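Local coordinates for protein post-proline cleaving enzyme (Rickettsia typhi, PDB 4HVT) that probably acts as a serine-type oligopeptidase of the prolyl oligopeptidase family, cutting short peptides after proline, at residues N501-K506 and N697-F702; N416-P421 and F465-K470; K470-D475 and A508-L513. One frame throughout, in Å; residues are numbered along the deposited sequence. Where two conformers were deposited one is given.

Contact 1 of 3, residues N501-K506 and N697-F702; sequences NEVWVK and NLYTFF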
ATOM      1  N   ASN A 501       4.862 -17.241   8.075  1.00 17.65           N
ATOM      2  CA  ASN A 501       5.726 -17.950   8.996  1.00 18.77           C
ATOM      3  C   ASN A 501       5.070 -19.172   9.614  1.00 19.51           C
ATOM      4  O   ASN A 501       5.692 -20.223   9.761  1.00 19.95           O
ATOM      5  CB  ASN A 501       6.198 -17.017  10.128  1.00 18.47           C
ATOM      6  CG  ASN A 501       7.262 -16.031   9.663  1.00 18.26           C
ATOM      7  OD1 ASN A 501       7.916 -16.241   8.635  1.00 18.83           O
ATOM      8  ND2 ASN A 501       7.396 -14.927  10.365  1.00 18.28           N
ATOM      9  N   GLU A 502       3.808 -19.026  10.005  1.00 20.72           N
ATOM     10  CA  GLU A 502       3.126 -20.126  10.702  1.00 23.24           C
ATOM     11  C   GLU A 502       2.506 -21.147   9.771  1.00 22.32           C
ATOM     12  O   GLU A 502       2.545 -22.318  10.056  1.00 24.08           O
ATOM     13  CB  GLU A 502       2.056 -19.592  11.627  1.00 25.09           C
ATOM     14  CG  GLU A 502       2.600 -18.680  12.710  1.00 28.00           C
ATOM     15  CD  GLU A 502       1.899 -18.911  14.001  1.00 31.99           C
ATOM     16  OE1 GLU A 502       2.194 -19.990  14.596  1.00 38.62           O
ATOM     17  OE2 GLU A 502       1.101 -18.031  14.417  1.00 32.87           O
ATOM     18  N   VAL A 503       1.926 -20.712   8.663  1.00 21.39           N
ATOM     19  CA  VAL A 503       1.276 -21.646   7.762  1.00 21.62           C
ATOM     20  C   VAL A 503       2.266 -22.286   6.804  1.00 20.69           C
ATOM     21  O   VAL A 503       2.136 -23.467   6.535  1.00 21.64           O
ATOM     22  CB  VAL A 503       0.138 -21.042   6.963  1.00 22.34           C
ATOM     23  CG1 VAL A 503      -0.473 -22.130   6.106  1.00 23.74           C
ATOM     24  CG2 VAL A 503      -0.883 -20.457   7.925  1.00 22.82           C
ATOM     25  N   TRP A 504       3.243 -21.520   6.322  1.00 18.48           N
ATOM     26  CA  TRP A 504       4.204 -22.006   5.346  1.00 17.43           C
ATOM     27  C   TRP A 504       5.515 -22.502   6.013  1.00 17.72           C
ATOM     28  O   TRP A 504       5.833 -23.676   5.892  1.00 17.41           O
ATOM     29  CB  TRP A 504       4.435 -20.949   4.241  1.00 16.70           C
ATOM     30  CG  TRP A 504       5.086 -21.518   2.991  1.00 16.17           C
ATOM     31  CD1 TRP A 504       6.388 -21.374   2.647  1.00 16.02           C
ATOM     32  CD2 TRP A 504       4.495 -22.338   2.004  1.00 16.62           C
ATOM     33  NE1 TRP A 504       6.662 -22.065   1.520  1.00 16.38           N
ATOM     34  CE2 TRP A 504       5.506 -22.652   1.072  1.00 16.63           C
ATOM     35  CE3 TRP A 504       3.206 -22.853   1.801  1.00 16.78           C
ATOM     36  CZ2 TRP A 504       5.274 -23.456  -0.059  1.00 17.31           C
ATOM     37  CZ3 TRP A 504       2.977 -23.654   0.683  1.00 17.24           C
ATOM     38  CH2 TRP A 504       4.016 -23.950  -0.227  1.00 17.40           C
ATOM     39  N   VAL A 505       6.240 -21.623   6.713  1.00 17.09           N
ATOM     40  CA  VAL A 505       7.635 -21.898   7.120  1.00 17.73           C
ATOM     41  C   VAL A 505       7.683 -22.899   8.270  1.00 18.77           C
ATOM     42  O   VAL A 505       8.556 -23.782   8.299  1.00 19.92           O
ATOM     43  CB  VAL A 505       8.424 -20.619   7.487  1.00 17.22           C
ATOM     44  CG1 VAL A 505       9.889 -20.942   7.715  1.00 17.73           C
ATOM     45  CG2 VAL A 505       8.336 -19.575   6.367  1.00 16.60           C
ATOM     46  N   LYS A 506       6.709 -22.822   9.157  1.00 19.25           N
ATOM     47  CA  LYS A 506       6.581 -23.813  10.255  1.00 20.80           C
ATOM     48  C   LYS A 506       6.277 -25.219   9.767  1.00 21.53           C
ATOM     49  O   LYS A 506       6.531 -26.210  10.465  1.00 22.88           O
ATOM     50  CB  LYS A 506       5.513 -23.347  11.259  1.00 21.95           C
ATOM     51  CG  LYS A 506       5.238 -24.269  12.451  1.00 24.23           C
ATOM     52  CD  LYS A 506       4.287 -23.564  13.411  1.00 25.70           C
ATOM     53  CE  LYS A 506       4.166 -24.232  14.782  1.00 28.16           C
ATOM     54  NZ  LYS A 506       3.417 -23.310  15.694  1.00 29.87           N
ATOM     55  N   ASN A 697      -7.812 -20.384   0.478  1.00 18.55           N
ATOM     56  CA  ASN A 697      -7.791 -20.847  -0.913  1.00 19.01           C
ATOM     57  C   ASN A 697      -6.387 -20.773  -1.496  1.00 18.63           C
ATOM     58  O   ASN A 697      -5.889 -21.762  -2.101  1.00 19.56           O
ATOM     59  CB  ASN A 697      -8.744 -20.036  -1.724  1.00 18.61           C
ATOM     60  CG  ASN A 697     -10.190 -20.413  -1.473  1.00 19.60           C
ATOM     61  OD1 ASN A 697     -10.489 -21.560  -1.086  1.00 21.20           O
ATOM     62  ND2 ASN A 697     -11.118 -19.457  -1.729  1.00 19.50           N
ATOM     63  N   LEU A 698      -5.722 -19.648  -1.247  1.00 17.63           N
ATOM     64  CA  LEU A 698      -4.388 -19.438  -1.782  1.00 17.81           C
ATOM     65  C   LEU A 698      -3.353 -20.427  -1.232  1.00 18.05           C
ATOM     66  O   LEU A 698      -2.543 -20.981  -1.994  1.00 17.65           O
ATOM     67  CB  LEU A 698      -3.954 -17.978  -1.533  1.00 17.65           C
ATOM     68  CG  LEU A 698      -2.657 -17.607  -2.262  1.00 17.97           C
ATOM     69  CD1 LEU A 698      -2.693 -16.253  -2.907  1.00 18.36           C
ATOM     70  CD2 LEU A 698      -1.533 -17.751  -1.259  1.00 17.99           C
ATOM     71  N   TYR A 699      -3.373 -20.601   0.080  1.00 17.51           N
ATOM     72  CA  TYR A 699      -2.398 -21.497   0.747  1.00 18.38           C
ATOM     73  C   TYR A 699      -2.726 -22.975   0.517  1.00 18.82           C
ATOM     74  O   TYR A 699      -1.810 -23.765   0.437  1.00 18.73           O
ATOM     75  CB  TYR A 699      -2.141 -21.125   2.218  1.00 18.90           C
ATOM     76  CG  TYR A 699      -1.173 -19.995   2.297  1.00 19.51           C
ATOM     77  CD1 TYR A 699       0.189 -20.203   2.094  1.00 20.56           C
ATOM     78  CD2 TYR A 699      -1.601 -18.730   2.569  1.00 18.91           C
ATOM     79  CE1 TYR A 699       1.078 -19.157   2.136  1.00 20.87           C
ATOM     80  CE2 TYR A 699      -0.722 -17.680   2.605  1.00 19.80           C
ATOM     81  CZ  TYR A 699       0.608 -17.892   2.393  1.00 21.10           C
ATOM     82  OH  TYR A 699       1.485 -16.831   2.437  1.00 22.80           O
ATOM     83  N   THR A 700      -3.993 -23.310   0.290  1.00 18.80           N
ATOM     84  CA  THR A 700      -4.345 -24.670  -0.067  1.00 19.91           C
ATOM     85  C   THR A 700      -3.762 -24.935  -1.451  1.00 19.84           C
ATOM     86  O   THR A 700      -3.126 -25.972  -1.652  1.00 19.92           O
ATOM     87  CB  THR A 700      -5.863 -24.914   0.012  1.00 20.65           C
ATOM     88  OG1 THR A 700      -6.316 -24.667   1.355  1.00 20.53           O
ATOM     89  CG2 THR A 700      -6.195 -26.360  -0.401  1.00 21.65           C
ATOM     90  N   PHE A 701      -3.921 -23.970  -2.363  1.00 19.13           N
ATOM     91  CA  PHE A 701      -3.409 -24.098  -3.733  1.00 19.02           C
ATOM     92  C   PHE A 701      -1.886 -24.404  -3.709  1.00 18.62           C
ATOM     93  O   PHE A 701      -1.405 -25.297  -4.394  1.00 18.93           O
ATOM     94  CB  PHE A 701      -3.753 -22.831  -4.571  1.00 18.55           C
ATOM     95  CG  PHE A 701      -2.958 -22.698  -5.828  1.00 18.35           C
ATOM     96  CD1 PHE A 701      -3.277 -23.451  -6.968  1.00 19.44           C
ATOM     97  CD2 PHE A 701      -1.893 -21.846  -5.892  1.00 17.95           C
ATOM     98  CE1 PHE A 701      -2.535 -23.293  -8.124  1.00 19.10           C
ATOM     99  CE2 PHE A 701      -1.135 -21.720  -7.033  1.00 18.06           C
ATOM    100  CZ  PHE A 701      -1.452 -22.456  -8.141  1.00 18.63           C
ATOM    101  N   PHE A 702      -1.124 -23.642  -2.946  1.00 17.95           N
ATOM    102  CA  PHE A 702       0.327 -23.783  -2.966  1.00 17.64           C
ATOM    103  C   PHE A 702       0.748 -25.014  -2.250  1.00 18.63           C
ATOM    104  O   PHE A 702       1.693 -25.677  -2.664  1.00 19.15           O
ATOM    105  CB  PHE A 702       1.000 -22.538  -2.369  1.00 16.75           C
ATOM    106  CG  PHE A 702       1.183 -21.426  -3.373  1.00 15.91           C
ATOM    107  CD1 PHE A 702       1.975 -21.634  -4.482  1.00 15.93           C
ATOM    108  CD2 PHE A 702       0.664 -20.133  -3.126  1.00 15.32           C
ATOM    109  CE1 PHE A 702       2.200 -20.630  -5.412  1.00 15.67           C
ATOM    110  CE2 PHE A 702       0.893 -19.134  -4.037  1.00 14.76           C
ATOM    111  CZ  PHE A 702       1.653 -19.389  -5.189  1.00 15.10           C
TER
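Trp504 reaches from helix 498-505 to Tyr699 and Phe702 of helix 688-706, and most of the contact between 501-506 and 697-702 runs through its indole. With CG anti to the backbone N (chi1 -163°), the ring is thrown out across the gap and its six-membered part goes in first. CZ3 of Trp504 lies 3.8 Å from CB of Phe702, and CH2 meets the carbonyl O of Phe702 at 3.8 Å, with that oxygen at the indole edge, near the ring plane. Next to it, CE3 of Trp504 comes within 4.0 Å of CD1 of Tyr699, this time at the edge of the tyrosine ring. The Phe702 ring leads away from the indole, and CD2 of Phe701 lies over the centre of one face.

Beyond the indole the fit slackens: Val503 CG1 only just meets Tyr699 CB, at 4.3 Å. The short segments run nearly parallel, 20° apart, yet their axes come no closer than 11.4 Å, so large side chains must bridge them. The far side of the first helix is more open, and there Glu502 and exposed Lys506 form a long salt bridge. Leu481 of strand 480-483 touches Trp504, Tyr699 and Phe702 alike, which places this as two helices packed side by side over the central sheet of an alpha/beta-hydrolase fold.

Contact 2 of 3, residues N416-P421 and F465-K470; sequences NSIVPP and FLVYKK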
ATOM      1  N   ASN A 416      11.498  -8.122  12.711  1.00 12.05           N
ATOM      2  CA  ASN A 416      12.186  -8.606  11.530  1.00 11.97           C
ATOM      3  C   ASN A 416      11.403  -9.786  10.995  1.00 12.28           C
ATOM      4  O   ASN A 416      10.350 -10.116  11.471  1.00 12.09           O
ATOM      5  CB  ASN A 416      13.707  -8.868  11.779  1.00 12.53           C
ATOM      6  CG  ASN A 416      14.006 -10.152  12.538  1.00 12.90           C
ATOM      7  OD1 ASN A 416      13.207 -11.079  12.504  1.00 13.16           O
ATOM      8  ND2 ASN A 416      15.186 -10.227  13.211  1.00 13.59           N
ATOM      9  N   SER A 417      11.842 -10.360   9.901  1.00 12.64           N
ATOM     10  CA  SER A 417      10.993 -11.331   9.225  1.00 13.46           C
ATOM     11  C   SER A 417      10.633 -12.534  10.103  1.00 13.84           C
ATOM     12  O   SER A 417       9.613 -13.170   9.849  1.00 14.06           O
ATOM     13  CB  SER A 417      11.669 -11.786   7.940  1.00 14.00           C
ATOM     14  OG  SER A 417      10.834 -12.638   7.156  1.00 15.94           O
ATOM     15  N   ILE A 418      11.458 -12.846  11.110  1.00 14.48           N
ATOM     16  CA  ILE A 418      11.230 -14.043  11.936  1.00 14.92           C
ATOM     17  C   ILE A 418      11.026 -13.723  13.438  1.00 15.14           C
ATOM     18  O   ILE A 418      10.785 -14.630  14.227  1.00 16.35           O
ATOM     19  CB  ILE A 418      12.328 -15.132  11.781  1.00 15.47           C
ATOM     20  CG1 ILE A 418      13.713 -14.613  12.169  1.00 15.57           C
ATOM     21  CG2 ILE A 418      12.324 -15.725  10.370  1.00 15.31           C
ATOM     22  CD1 ILE A 418      14.813 -15.667  12.246  1.00 16.35           C
ATOM     23  N   VAL A 419      11.070 -12.459  13.807  1.00 14.76           N
ATOM     24  CA  VAL A 419      10.867 -12.037  15.191  1.00 15.03           C
ATOM     25  C   VAL A 419       9.615 -11.147  15.245  1.00 14.49           C
ATOM     26  O   VAL A 419       9.588 -10.129  14.582  1.00 14.06           O
ATOM     27  CB  VAL A 419      12.104 -11.286  15.760  1.00 15.50           C
ATOM     28  CG1 VAL A 419      11.807 -10.896  17.197  1.00 16.16           C
ATOM     29  CG2 VAL A 419      13.368 -12.156  15.668  1.00 16.10           C
ATOM     30  N   PRO A 420       8.575 -11.532  16.023  1.00 14.35           N
ATOM     31  CA  PRO A 420       7.360 -10.748  15.996  1.00 13.94           C
ATOM     32  C   PRO A 420       7.607  -9.295  16.450  1.00 13.44           C
ATOM     33  O   PRO A 420       8.516  -9.037  17.245  1.00 14.23           O
ATOM     34  CB  PRO A 420       6.425 -11.453  16.993  1.00 14.51           C
ATOM     35  CG  PRO A 420       6.901 -12.852  17.014  1.00 15.07           C
ATOM     36  CD  PRO A 420       8.387 -12.781  16.788  1.00 15.07           C
ATOM     37  N   PRO A 421       6.773  -8.380  15.951  1.00 13.01           N
ATOM     38  CA  PRO A 421       6.930  -6.979  16.303  1.00 12.44           C
ATOM     39  C   PRO A 421       6.748  -6.751  17.777  1.00 12.50           C
ATOM     40  O   PRO A 421       5.899  -7.411  18.449  1.00 13.38           O
ATOM     41  CB  PRO A 421       5.837  -6.262  15.515  1.00 11.95           C
ATOM     42  CG  PRO A 421       5.516  -7.229  14.387  1.00 12.06           C
ATOM     43  CD  PRO A 421       5.687  -8.595  14.986  1.00 12.61           C
ATOM     44  N   PHE A 465      15.787 -11.973   0.552  1.00 15.36           N
ATOM     45  CA  PHE A 465      15.594 -12.463   1.905  1.00 15.49           C
ATOM     46  C   PHE A 465      15.053 -13.886   1.896  1.00 16.00           C
ATOM     47  O   PHE A 465      14.011 -14.198   1.265  1.00 15.91           O
ATOM     48  CB  PHE A 465      14.719 -11.517   2.688  1.00 15.05           C
ATOM     49  CG  PHE A 465      15.376 -10.202   2.918  1.00 15.37           C
ATOM     50  CD1 PHE A 465      16.180  -9.991   4.019  1.00 15.70           C
ATOM     51  CD2 PHE A 465      15.242  -9.187   1.996  1.00 14.99           C
ATOM     52  CE1 PHE A 465      16.826  -8.758   4.215  1.00 15.42           C
ATOM     53  CE2 PHE A 465      15.888  -7.997   2.134  1.00 15.33           C
ATOM     54  CZ  PHE A 465      16.654  -7.732   3.282  1.00 15.33           C
ATOM     55  N   LEU A 466      15.798 -14.756   2.568  1.00 16.31           N
ATOM     56  CA  LEU A 466      15.515 -16.155   2.591  1.00 16.54           C
ATOM     57  C   LEU A 466      15.179 -16.557   4.044  1.00 16.64           C
ATOM     58  O   LEU A 466      15.972 -16.274   4.958  1.00 16.37           O
ATOM     59  CB  LEU A 466      16.768 -16.890   2.145  1.00 17.40           C
ATOM     60  CG  LEU A 466      16.754 -18.395   2.295  1.00 17.94           C
ATOM     61  CD1 LEU A 466      15.733 -19.114   1.419  1.00 18.21           C
ATOM     62  CD2 LEU A 466      18.164 -18.931   2.007  1.00 18.38           C
ATOM     63  N   VAL A 467      14.019 -17.187   4.263  1.00 16.58           N
ATOM     64  CA  VAL A 467      13.583 -17.638   5.593  1.00 17.00           C
ATOM     65  C   VAL A 467      13.234 -19.130   5.512  1.00 17.82           C
ATOM     66  O   VAL A 467      12.513 -19.577   4.598  1.00 17.88           O
ATOM     67  CB  VAL A 467      12.339 -16.881   6.087  1.00 16.57           C
ATOM     68  CG1 VAL A 467      11.789 -17.462   7.398  1.00 17.35           C
ATOM     69  CG2 VAL A 467      12.699 -15.433   6.307  1.00 16.20           C
ATOM     70  N   TYR A 468      13.761 -19.913   6.447  1.00 18.56           N
ATOM     71  CA  TYR A 468      13.508 -21.346   6.453  1.00 20.28           C
ATOM     72  C   TYR A 468      13.539 -21.881   7.876  1.00 21.08           C
ATOM     73  O   TYR A 468      13.975 -21.206   8.843  1.00 20.86           O
ATOM     74  CB  TYR A 468      14.488 -22.142   5.547  1.00 21.26           C
ATOM     75  CG  TYR A 468      15.954 -22.003   5.871  1.00 22.49           C
ATOM     76  CD1 TYR A 468      16.749 -21.015   5.275  1.00 22.81           C
ATOM     77  CD2 TYR A 468      16.563 -22.892   6.742  1.00 23.38           C
ATOM     78  CE1 TYR A 468      18.115 -20.932   5.568  1.00 24.29           C
ATOM     79  CE2 TYR A 468      17.904 -22.798   7.029  1.00 25.03           C
ATOM     80  CZ  TYR A 468      18.675 -21.829   6.421  1.00 25.63           C
ATOM     81  OH  TYR A 468      20.012 -21.754   6.792  1.00 28.57           O
ATOM     82  N   LYS A 469      13.030 -23.089   8.007  1.00 22.42           N
ATOM     83  CA  LYS A 469      13.034 -23.748   9.330  1.00 23.28           C
ATOM     84  C   LYS A 469      14.361 -24.486   9.561  1.00 23.76           C
ATOM     85  O   LYS A 469      14.849 -25.172   8.683  1.00 22.76           O
ATOM     86  CB  LYS A 469      11.838 -24.693   9.400  1.00 25.33           C
ATOM     87  CG  LYS A 469      11.468 -25.127  10.811  1.00 27.16           C
ATOM     88  CD  LYS A 469      10.290 -26.097  10.772  1.00 29.93           C
ATOM     89  CE  LYS A 469       9.849 -26.559  12.158  1.00 31.94           C
ATOM     90  NZ  LYS A 469       8.436 -27.060  12.159  1.00 32.30           N
ATOM     91  N   LYS A 470      14.971 -24.347  10.734  1.00 23.83           N
ATOM     92  CA  LYS A 470      16.228 -25.043  10.988  1.00 25.40           C
ATOM     93  C   LYS A 470      16.022 -26.547  10.850  1.00 26.14           C
ATOM     94  O   LYS A 470      14.989 -27.113  11.263  1.00 26.69           O
ATOM     95  CB  LYS A 470      16.776 -24.716  12.357  1.00 25.77           C
ATOM     96  CG  LYS A 470      17.434 -23.358  12.433  1.00 26.03           C
ATOM     97  CD  LYS A 470      17.912 -23.024  13.819  1.00 25.88           C
ATOM     98  CE  LYS A 470      18.278 -21.556  13.931  1.00 25.99           C
ATOM     99  NZ  LYS A 470      18.893 -21.289  15.254  1.00 26.14           N
TER
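This is a small, mainly apolar contact between domains: the turn at Ser417 and Ile418, in the loop joining strands 410-415 and 422-426 of the beta-propeller, rests on Val467 in strand 461-469 of the alpha/beta-hydrolase sheet. Prolyl oligopeptidases are built from just these two domains, and here a single valine of the sheet receives two consecutive residues of the propeller loop. The match is centred on Ile418 and Val467, whose CA atoms are 7.7 Å apart. Only 111 Å² is buried, counting both sides.

An Asx turn helps shape the loop. N of Ile418 lies 2.9 Å from its acceptor, OD1 of Asn416, with the donor tilted 20° from the carbonyl plane, and a weaker bond comes to the same oxygen from the N-H of Val419. ND2 of Asn416 is held in turn by the carbonyl of Gln395, so the amide of the turn is itself tied down. The CB atoms of Ser417 and Ile418 point toward the strand.

CG2 of Val467 touches the hydroxyl of Ser417, a plain van der Waals contact, and also lies near CG2 of Ile418, which CG1 meets more closely. Ile418 holds CG1 between its backbone N and carbonyl carbon (chi1 60°), which leaves CG2 beside the N and facing Val467. A polar link also joins the domains, from ND2 of Asn501 in helix 498-505 to the carbonyl of Ser417, while the carbonyl of Ile418 is bonded to the hydroxyl of Ser444, in the segment linking the two domains. The isoleucine and valine side chains run alongside each other with opposite headings, and the fit is snug, with CG2 of Ile418 3.5 Å from CG1 of Val467, tighter than usual for two carbons.

Contact 3 of 3, residues K470-D475 and A508-L513; sequences KGIKFD and AGVSVL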
ATOM      1  N   LYS A 470      14.971 -24.347  10.734  1.00 23.83           N
ATOM      2  CA  LYS A 470      16.228 -25.043  10.988  1.00 25.40           C
ATOM      3  C   LYS A 470      16.022 -26.547  10.850  1.00 26.14           C
ATOM      4  O   LYS A 470      14.989 -27.113  11.263  1.00 26.69           O
ATOM      5  CB  LYS A 470      16.776 -24.716  12.357  1.00 25.77           C
ATOM      6  CG  LYS A 470      17.434 -23.358  12.433  1.00 26.03           C
ATOM      7  CD  LYS A 470      17.912 -23.024  13.819  1.00 25.88           C
ATOM      8  CE  LYS A 470      18.278 -21.556  13.931  1.00 25.99           C
ATOM      9  NZ  LYS A 470      18.893 -21.289  15.254  1.00 26.14           N
ATOM     10  N   GLY A 471      16.986 -27.185  10.203  1.00 26.85           N
ATOM     11  CA  GLY A 471      16.935 -28.625  10.033  1.00 27.08           C
ATOM     12  C   GLY A 471      16.553 -29.078   8.653  1.00 27.09           C
ATOM     13  O   GLY A 471      16.692 -30.253   8.354  1.00 28.32           O
ATOM     14  N   ILE A 472      16.085 -28.190   7.773  1.00 26.26           N
ATOM     15  CA  ILE A 472      15.788 -28.654   6.416  1.00 25.99           C
ATOM     16  C   ILE A 472      17.069 -29.051   5.664  1.00 26.39           C
ATOM     17  O   ILE A 472      18.148 -28.586   5.969  1.00 26.50           O
ATOM     18  CB  ILE A 472      14.955 -27.643   5.585  1.00 24.98           C
ATOM     19  CG1 ILE A 472      15.737 -26.365   5.321  1.00 24.52           C
ATOM     20  CG2 ILE A 472      13.639 -27.358   6.280  1.00 24.94           C
ATOM     21  CD1 ILE A 472      15.162 -25.626   4.144  1.00 23.77           C
ATOM     22  N   LYS A 473      16.949 -29.922   4.686  1.00 26.93           N
ATOM     23  CA  LYS A 473      18.083 -30.249   3.853  1.00 28.21           C
ATOM     24  C   LYS A 473      18.075 -29.448   2.568  1.00 27.70           C
ATOM     25  O   LYS A 473      16.981 -29.148   2.051  1.00 27.40           O
ATOM     26  CB  LYS A 473      18.025 -31.730   3.524  1.00 31.13           C
ATOM     27  CG  LYS A 473      18.132 -32.537   4.807  1.00 33.23           C
ATOM     28  CD  LYS A 473      18.519 -33.950   4.577  1.00 36.56           C
ATOM     29  CE  LYS A 473      17.372 -34.765   3.991  1.00 38.64           C
ATOM     30  NZ  LYS A 473      17.719 -36.187   4.215  1.00 40.43           N
ATOM     31  N   PHE A 474      19.272 -29.082   2.084  1.00 26.85           N
ATOM     32  CA  PHE A 474      19.383 -28.370   0.844  1.00 27.53           C
ATOM     33  C   PHE A 474      19.614 -29.366  -0.274  1.00 28.27           C
ATOM     34  O   PHE A 474      20.693 -29.419  -0.861  1.00 30.32           O
ATOM     35  CB  PHE A 474      20.457 -27.293   0.893  1.00 27.54           C
ATOM     36  CG  PHE A 474      20.160 -26.218   1.896  1.00 28.12           C
ATOM     37  CD1 PHE A 474      19.034 -25.452   1.767  1.00 27.66           C
ATOM     38  CD2 PHE A 474      20.993 -26.026   2.998  1.00 29.32           C
ATOM     39  CE1 PHE A 474      18.756 -24.467   2.684  1.00 27.02           C
ATOM     40  CE2 PHE A 474      20.710 -25.045   3.918  1.00 28.47           C
ATOM     41  CZ  PHE A 474      19.596 -24.269   3.747  1.00 28.07           C
ATOM     42  N   ASP A 475      18.549 -30.109  -0.562  1.00 27.52           N
ATOM     43  CA  ASP A 475      18.549 -31.220  -1.496  1.00 28.62           C
ATOM     44  C   ASP A 475      17.619 -30.922  -2.674  1.00 27.76           C
ATOM     45  O   ASP A 475      17.309 -31.811  -3.433  1.00 27.72           O
ATOM     46  CB  ASP A 475      18.084 -32.504  -0.799  1.00 29.31           C
ATOM     47  CG  ASP A 475      16.637 -32.427  -0.281  1.00 29.28           C
ATOM     48  OD1 ASP A 475      15.967 -31.361  -0.419  1.00 28.89           O
ATOM     49  OD2 ASP A 475      16.148 -33.454   0.241  1.00 29.41           O
ATOM     50  N   ALA A 508       7.752 -26.298   7.131  1.00 21.12           N
ATOM     51  CA  ALA A 508       9.055 -26.559   6.491  1.00 21.13           C
ATOM     52  C   ALA A 508       9.119 -26.065   5.029  1.00 20.63           C
ATOM     53  O   ALA A 508      10.033 -26.419   4.291  1.00 20.96           O
ATOM     54  CB  ALA A 508       9.481 -28.025   6.623  1.00 22.11           C
ATOM     55  N   GLY A 509       8.170 -25.188   4.674  1.00 19.62           N
ATOM     56  CA  GLY A 509       8.286 -24.411   3.439  1.00 18.95           C
ATOM     57  C   GLY A 509       9.333 -23.337   3.585  1.00 18.52           C
ATOM     58  O   GLY A 509       9.628 -22.856   4.698  1.00 18.07           O
ATOM     59  N   VAL A 510       9.859 -22.872   2.452  1.00 17.90           N
ATOM     60  CA  VAL A 510      10.869 -21.832   2.449  1.00 17.34           C
ATOM     61  C   VAL A 510      10.172 -20.617   1.904  1.00 16.41           C
ATOM     62  O   VAL A 510       9.389 -20.741   0.965  1.00 16.29           O
ATOM     63  CB  VAL A 510      12.022 -22.264   1.503  1.00 17.85           C
ATOM     64  CG1 VAL A 510      13.030 -21.159   1.351  1.00 17.52           C
ATOM     65  CG2 VAL A 510      12.737 -23.496   2.068  1.00 18.37           C
ATOM     66  N   SER A 511      10.509 -19.445   2.473  1.00 15.84           N
ATOM     67  CA  SER A 511       9.973 -18.163   2.011  0.50 15.40           C
ATOM     68  C   SER A 511      11.086 -17.297   1.413  1.00 15.01           C
ATOM     69  O   SER A 511      12.161 -17.178   1.993  1.00 14.99           O
ATOM     70  CB  SER A 511       9.331 -17.402   3.175  0.50 15.19           C
ATOM     71  OG  SER A 511       8.080 -17.977   3.539  0.50 15.73           O
ATOM     72  N   VAL A 512      10.806 -16.641   0.269  1.00 14.51           N
ATOM     73  CA  VAL A 512      11.797 -15.787  -0.322  1.00 14.41           C
ATOM     74  C   VAL A 512      11.172 -14.508  -0.818  1.00 14.03           C
ATOM     75  O   VAL A 512      10.103 -14.540  -1.400  1.00 13.72           O
ATOM     76  CB  VAL A 512      12.544 -16.452  -1.497  1.00 14.87           C
ATOM     77  CG1 VAL A 512      13.696 -15.606  -2.005  1.00 14.84           C
ATOM     78  CG2 VAL A 512      13.081 -17.801  -1.064  1.00 15.54           C
ATOM     79  N   LEU A 513      11.860 -13.404  -0.535  1.00 13.94           N
ATOM     80  CA  LEU A 513      11.454 -12.081  -1.021  1.00 13.69           C
ATOM     81  C   LEU A 513      12.606 -11.486  -1.795  1.00 13.69           C
ATOM     82  O   LEU A 513      13.684 -11.302  -1.233  1.00 13.59           O
ATOM     83  CB  LEU A 513      11.162 -11.146   0.177  1.00 13.98           C
ATOM     84  CG  LEU A 513      10.734  -9.703  -0.118  1.00 14.36           C
ATOM     85  CD1 LEU A 513       9.355  -9.720  -0.684  1.00 15.20           C
ATOM     86  CD2 LEU A 513      10.769  -8.940   1.205  1.00 14.98           C
TER
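Ile472 lays its two branches on Val510 and Ala508, joining the loop after strand 461-469 to the start of strand 510-514 in the alpha/beta-hydrolase sheet. In 508-513 the contact begins at a Schellman motif that ends helix 498-505. Ala508, with a positive phi of 77°, is its C-prime residue, and the chain then passes through Gly509 into the strand.

The conformation of Ile472 decides which branch goes where. Its CG1 is wedged between the backbone N and the carbonyl carbon (chi1 65°), and from there the chain extends, so that CD1 is carried forward to the valine. The other branch, CG2, stands anti to the carbonyl carbon and drops toward the helix end, where it lies 4.2 Å from CB of Ala508 and at the same distance from the carbonyl O of Ala508. One isoleucine thus spans both the cap of the helix and the first residue of the strand. The meeting with the alanine is loose and at the margin; the one with the valine is closer and more deeply buried.

Val510 presents the methyl that sits beside its own backbone N. The neighbouring strands are close by as well: Leu466 and Tyr468 of strand 461-469 and Thr480 of strand 480-483 touch Val510, and Asn478 touches both Val510 and Ile472. Farther along the loop, Phe474 is the centre of an inverse gamma turn and sets its ring edge-to-face with Tyr468, a second tie between this loop and the sheet. The isoleucine and valine side chains meet at a slant, CD1 of Ile472 lying 3.8 Å from CG2 of Val510.

Overall arrangement
The three contacts lie on the same side of the chain's centre, their own centres about 15 Å (1 and 2), 14 Å (1 and 3) and 11 Å (2 and 3) apart. Contacts 2 and 3 share Lys470, and their strands, 461-469 and 510-514, are neighbours in the sheet, linked by backbone bonds such as Ser511 N to Val467 O, 2.9 Å. Contact 1 adjoins contact 2 through Lys469 NZ and Lys506 O, 2.7 Å apart, and contact 3 through Gly509 N and Trp504 O, 3.0 Å apart. None of them includes the probable catalytic triad, Ser566, Asp649 and His682, but the sheet they help dress also carries strand 560-565, which leads into the presumed nucleophile elbow.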